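Local coordinates for protein intracellular protease/amidase (Salmonella enterica subsp. enterica serovar Typhimurium, PDB 4K2H) that is of uncertain function but belongs to the DJ-1/PfpI family, binds zinc, and may act as a peptidase or amidase, at residues K5-L10 with F67-L72; A18-T23 with V71-P76. The protein carries 1 engineered substitution. One frame throughout, in Å; residues are numbered along the deposited sequence.

Interaction 1: K5-L10 with F67-L72; sequences KKVAVL and FDAVVL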
loop_
_atom_site.group_PDB
_atom_site.type_symbol
_atom_site.label_atom_id
_atom_site.label_comp_id
_atom_site.label_asym_id
_atom_site.label_seq_id
_atom_site.Cartn_x
_atom_site.Cartn_y
_atom_site.Cartn_z
ATOM N N LYS A 5 20.836 -6.530 3.780
ATOM C CA LYS A 5 20.476 -5.336 4.525
ATOM C C LYS A 5 19.204 -5.534 5.345
ATOM O O LYS A 5 18.362 -6.352 4.974
ATOM C CB LYS A 5 20.268 -4.201 3.532
ATOM C CG LYS A 5 21.509 -3.845 2.732
ATOM C CD LYS A 5 22.417 -2.950 3.549
ATOM C CE LYS A 5 23.830 -2.936 2.992
ATOM N NZ LYS A 5 24.662 -2.031 3.819
ATOM N N LYS A 6 19.056 -4.749 6.417
ATOM C CA LYS A 6 17.880 -4.794 7.322
ATOM C C LYS A 6 17.209 -3.432 7.501
ATOM O O LYS A 6 17.886 -2.443 7.811
ATOM C CB LYS A 6 18.322 -5.201 8.719
ATOM C CG LYS A 6 18.408 -6.676 9.019
ATOM C CD LYS A 6 18.534 -6.869 10.540
ATOM C CE LYS A 6 19.528 -5.872 11.172
ATOM N NZ LYS A 6 19.779 -6.114 12.620
ATOM N N VAL A 7 15.887 -3.397 7.369
ATOM C CA VAL A 7 15.119 -2.184 7.505
ATOM C C VAL A 7 14.054 -2.372 8.588
ATOM O O VAL A 7 13.399 -3.398 8.627
ATOM C CB VAL A 7 14.438 -1.829 6.173
ATOM C CG1 VAL A 7 13.547 -0.590 6.308
ATOM C CG2 VAL A 7 15.493 -1.625 5.080
ATOM N N ALA A 8 13.934 -1.383 9.477
ATOM C CA ALA A 8 12.856 -1.293 10.472
ATOM C C ALA A 8 11.785 -0.299 9.999
ATOM O O ALA A 8 12.108 0.832 9.608
ATOM C CB ALA A 8 13.407 -0.847 11.830
ATOM N N VAL A 9 10.526 -0.712 10.024
ATOM C CA VAL A 9 9.426 0.193 9.680
ATOM C C VAL A 9 8.673 0.391 10.981
ATOM O O VAL A 9 8.197 -0.573 11.589
ATOM C CB VAL A 9 8.508 -0.400 8.599
ATOM C CG1 VAL A 9 7.332 0.529 8.269
ATOM C CG2 VAL A 9 9.296 -0.703 7.340
ATOM N N LEU A 10 8.606 1.629 11.445
ATOM C CA LEU A 10 7.964 1.887 12.727
ATOM C C LEU A 10 6.476 2.099 12.513
ATOM O O LEU A 10 6.053 2.889 11.667
ATOM C CB LEU A 10 8.570 3.114 13.429
ATOM C CG LEU A 10 10.084 3.085 13.649
ATOM C CD1 LEU A 10 10.500 4.230 14.545
ATOM C CD2 LEU A 10 10.565 1.777 14.238
ATOM N N PHE A 67 19.634 -1.344 12.668
ATOM C CA PHE A 67 19.151 -1.527 11.321
ATOM C C PHE A 67 19.925 -0.617 10.375
ATOM O O PHE A 67 20.470 0.404 10.792
ATOM C CB PHE A 67 17.620 -1.206 11.265
ATOM C CG PHE A 67 16.781 -2.188 12.018
ATOM C CD1 PHE A 67 16.236 -3.289 11.376
ATOM C CD2 PHE A 67 16.585 -2.053 13.373
ATOM C CE1 PHE A 67 15.515 -4.248 12.080
ATOM C CE2 PHE A 67 15.818 -2.977 14.076
ATOM C CZ PHE A 67 15.301 -4.082 13.431
ATOM N N ASP A 68 19.935 -0.975 9.098
ATOM C CA ASP A 68 20.581 -0.167 8.073
ATOM C C ASP A 68 19.701 0.997 7.677
ATOM O O ASP A 68 20.207 2.028 7.191
ATOM C CB ASP A 68 20.911 -1.020 6.856
ATOM C CG ASP A 68 21.881 -2.144 7.187
ATOM O OD1 ASP A 68 23.060 -1.862 7.508
ATOM O OD2 ASP A 68 21.460 -3.309 7.159
ATOM N N ALA A 69 18.387 0.829 7.851
ATOM C CA ALA A 69 17.455 1.928 7.627
ATOM C C ALA A 69 16.283 1.867 8.562
ATOM O O ALA A 69 15.855 0.783 8.975
ATOM C CB ALA A 69 16.948 1.926 6.203
ATOM N N VAL A 70 15.737 3.039 8.858
ATOM C CA VAL A 70 14.510 3.175 9.663
ATOM C C VAL A 70 13.502 4.001 8.886
ATOM O O VAL A 70 13.721 5.185 8.608
ATOM C CB VAL A 70 14.805 3.902 10.983
ATOM C CG1 VAL A 70 13.552 4.080 11.814
ATOM C CG2 VAL A 70 15.877 3.155 11.744
ATOM N N VAL A 71 12.407 3.371 8.515
ATOM C CA VAL A 71 11.307 4.066 7.844
ATOM C C VAL A 71 10.323 4.641 8.845
ATOM O O VAL A 71 9.824 3.932 9.722
ATOM C CB VAL A 71 10.538 3.107 6.931
ATOM C CG1 VAL A 71 9.381 3.824 6.261
ATOM C CG2 VAL A 71 11.464 2.522 5.899
ATOM N N LEU A 72 10.013 5.918 8.687
ATOM C CA LEU A 72 9.033 6.596 9.539
ATOM C C LEU A 72 7.837 6.994 8.707
ATOM O O LEU A 72 7.873 8.002 8.024
ATOM C CB LEU A 72 9.653 7.811 10.216
ATOM C CG LEU A 72 10.910 7.527 11.038
ATOM C CD1 LEU A 72 11.559 8.855 11.387
ATOM C CD2 LEU A 72 10.574 6.766 12.308
#
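F67 holds CG anti to its carbonyl carbon (chi1 -67°), and its chi2 of -93° turns the ring to A8. A8 CB sits 3.6 Å from the F67 ring centroid, over one face, in a CH-pi contact. K6 bends at chi3 and brings NZ over the opposite face, 4.8 Å from the centroid of the F67 ring, a cation-pi pair.

D68 OD2 accepts a hydrogen bond from K6 N at 2.9 Å through its anti lone pair. K6 O accepts one from D68 N at 2.8 Å and a weak one from A69 N. Residues 6-10 and 69-72 then run as parallel strands, with hydrogen bonds from A8 N to A69 O, V71 N to A8 O and L10 N to V71 O. V7 CG1 meets V71 CG2 at 3.8 Å on one face of the sheet. On the other, L10 and L72 lie side by side, and L10 CD1 is tight on L72 CD2 at 3.4 Å.

These are neighbouring strands in the central parallel sheet, between 33-38 and 101-104. L166 and L170 of helix 159-171 pack on the face carrying V7, A69 and V71, while F91 of helix 86-97 packs against L10, F67 and V70.

Interaction 2: A18-T23 with V71-P76; sequences AEAIVT and VLPGGP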
loop_
_atom_site.group_PDB
_atom_site.type_symbol
_atom_site.label_atom_id
_atom_site.label_comp_id
_atom_site.label_asym_id
_atom_site.label_seq_id
_atom_site.Cartn_x
_atom_site.Cartn_y
_atom_site.Cartn_z
ATOM N N ALA A 18 -0.809 2.926 3.595
ATOM C CA ALA A 18 -0.423 2.855 2.197
ATOM C C ALA A 18 1.075 3.201 2.047
ATOM O O ALA A 18 1.814 2.508 1.338
ATOM C CB ALA A 18 -1.313 3.761 1.364
ATOM N N GLU A 19 1.526 4.198 2.803
ATOM C CA GLU A 19 2.924 4.636 2.756
ATOM C C GLU A 19 3.852 3.532 3.221
ATOM O O GLU A 19 4.818 3.204 2.537
ATOM C CB GLU A 19 3.143 5.862 3.644
ATOM C CG GLU A 19 2.436 7.106 3.174
ATOM C CD GLU A 19 2.469 8.218 4.213
ATOM O OE1 GLU A 19 3.178 8.109 5.236
ATOM O OE2 GLU A 19 1.738 9.191 4.027
ATOM N N ALA A 20 3.550 2.998 4.409
ATOM C CA ALA A 20 4.264 1.905 4.996
ATOM C C ALA A 20 4.199 0.619 4.187
ATOM O O ALA A 20 5.214 -0.069 4.014
ATOM C CB ALA A 20 3.735 1.630 6.401
ATOM N N ILE A 21 3.011 0.241 3.737
ATOM C CA ILE A 21 2.897 -1.048 3.046
ATOM C C ILE A 21 3.562 -1.064 1.665
ATOM O O ILE A 21 4.168 -2.079 1.317
ATOM C CB ILE A 21 1.440 -1.553 2.939
ATOM C CG1 ILE A 21 0.887 -2.018 4.295
ATOM C CG2 ILE A 21 1.332 -2.686 1.943
ATOM C CD1 ILE A 21 1.883 -2.046 5.445
ATOM N N VAL A 22 3.461 0.022 0.887
ATOM C CA VAL A 22 4.127 0.044 -0.429
ATOM C C VAL A 22 5.639 -0.051 -0.199
ATOM O O VAL A 22 6.309 -0.836 -0.867
ATOM C CB VAL A 22 3.737 1.249 -1.307
ATOM C CG1 VAL A 22 4.532 1.279 -2.617
ATOM C CG2 VAL A 22 2.267 1.206 -1.666
ATOM N N THR A 23 6.166 0.663 0.804
ATOM C CA THR A 23 7.604 0.660 1.043
ATOM C C THR A 23 8.054 -0.736 1.447
ATOM O O THR A 23 9.094 -1.248 1.018
ATOM C CB THR A 23 8.009 1.649 2.156
ATOM O OG1 THR A 23 7.498 2.944 1.865
ATOM C CG2 THR A 23 9.544 1.737 2.282
ATOM N N VAL A 71 12.407 3.371 8.515
ATOM C CA VAL A 71 11.307 4.066 7.844
ATOM C C VAL A 71 10.323 4.641 8.845
ATOM O O VAL A 71 9.824 3.932 9.722
ATOM C CB VAL A 71 10.538 3.107 6.931
ATOM C CG1 VAL A 71 9.381 3.824 6.261
ATOM C CG2 VAL A 71 11.464 2.522 5.899
ATOM N N LEU A 72 10.013 5.918 8.687
ATOM C CA LEU A 72 9.033 6.596 9.539
ATOM C C LEU A 72 7.837 6.994 8.707
ATOM O O LEU A 72 7.873 8.002 8.024
ATOM C CB LEU A 72 9.653 7.811 10.216
ATOM C CG LEU A 72 10.910 7.527 11.038
ATOM C CD1 LEU A 72 11.559 8.855 11.387
ATOM C CD2 LEU A 72 10.574 6.766 12.308
ATOM N N PRO A 73 6.785 6.166 8.699
ATOM C CA PRO A 73 5.567 6.518 7.950
ATOM C C PRO A 73 4.887 7.757 8.509
ATOM O O PRO A 73 5.199 8.196 9.592
ATOM C CB PRO A 73 4.653 5.294 8.100
ATOM C CG PRO A 73 5.360 4.316 8.961
ATOM C CD PRO A 73 6.749 4.812 9.279
ATOM N N GLY A 74 3.973 8.324 7.745
ATOM C CA GLY A 74 3.180 9.451 8.177
ATOM C C GLY A 74 1.862 8.992 8.744
ATOM O O GLY A 74 1.795 7.945 9.457
ATOM N N GLY A 75 0.816 9.749 8.404
ATOM C CA GLY A 75 -0.482 9.691 9.077
ATOM C C GLY A 75 -0.565 10.712 10.207
ATOM O O GLY A 75 0.381 10.847 10.989
ATOM N N PRO A 76 -1.687 11.446 10.302
ATOM C CA PRO A 76 -1.723 12.565 11.259
ATOM C C PRO A 76 -1.520 12.124 12.698
ATOM O O PRO A 76 -0.643 12.677 13.378
ATOM C CB PRO A 76 -3.117 13.203 11.049
ATOM C CG PRO A 76 -3.877 12.296 10.107
ATOM C CD PRO A 76 -2.884 11.399 9.430
#
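E19 and G74 are joined by the one hydrogen bond between helix residues 18-23 and the chain that leaves strand 69-72. From CB, the E19 side chain sets off toward the 71-76 segment. CG lies anti to the carbonyl carbon (chi1 -67°), and the chain stays extended beyond it. CB and CG carry the carboxyl group out to the turn. CD comes within 3.8 Å of G74 N. OE1 does the touching: it accepts a hydrogen bond from G74 N at a short 2.6 Å, met nearly along its C-O axis, with an N-H...O angle of 151°. The same OE1 is 3.2 Å from G74 CA, an approach that depends on glycine carrying no CB. It also lies 3.7 Å from P73 C. The carboxyl group of E19 therefore fixes the backbone just after the strand.

Two apolar touches flank this bond. A20 CB rests against the P73 ring, 4.1 Å from P73 CG. T23 CG2 meets V71 CG2 tip to tip at 4.2 Å. T23 is steadied by its own helix: with chi1 at -53°, its OG1 donates to E19 O at 2.8 Å.

The other sides of the helix are occupied too. A18, I21 and V22 pack on the second subunit, where V22 meets V22 of that chain. E19 also touches I105 and the engineered A106.

G75 is the N-cap of helix 76-83. A strand running into Pro-Gly-Gly and then a helix is found in DJ-1/PfpI family members. In relatives, a helix glutamate lies beside the nucleophilic cysteine, and backbone of the glycine turn contributes to an oxyanion hole. E19 probably corresponds to that glutamate, and G75 N to the oxyanion-hole amide, while G74 N is taken by E19.

Overall arrangement
Interactions 1 and 2 share V71 and L72, and their centres are 12 Å apart. Helix 17-29 is the next element after strand 6-11, so each contact joins this N-terminal part of the chain to strand 69-72 or the turn after it. They also touch: L10 O is 3.1 Å from P73 CG, and V9 CG1 is 4.2 Å from A20 CB. E16, E17 and H49 are zinc ligands. The side chain of E19 is about 7 Å from a bound zinc ion; that of V9 is about 12 Å from one. Interaction 1 lies in the buried sheet; interaction 2 is at the end of strand 69-72, where E19 sits about 3 Å from E16 (side chain to side chain).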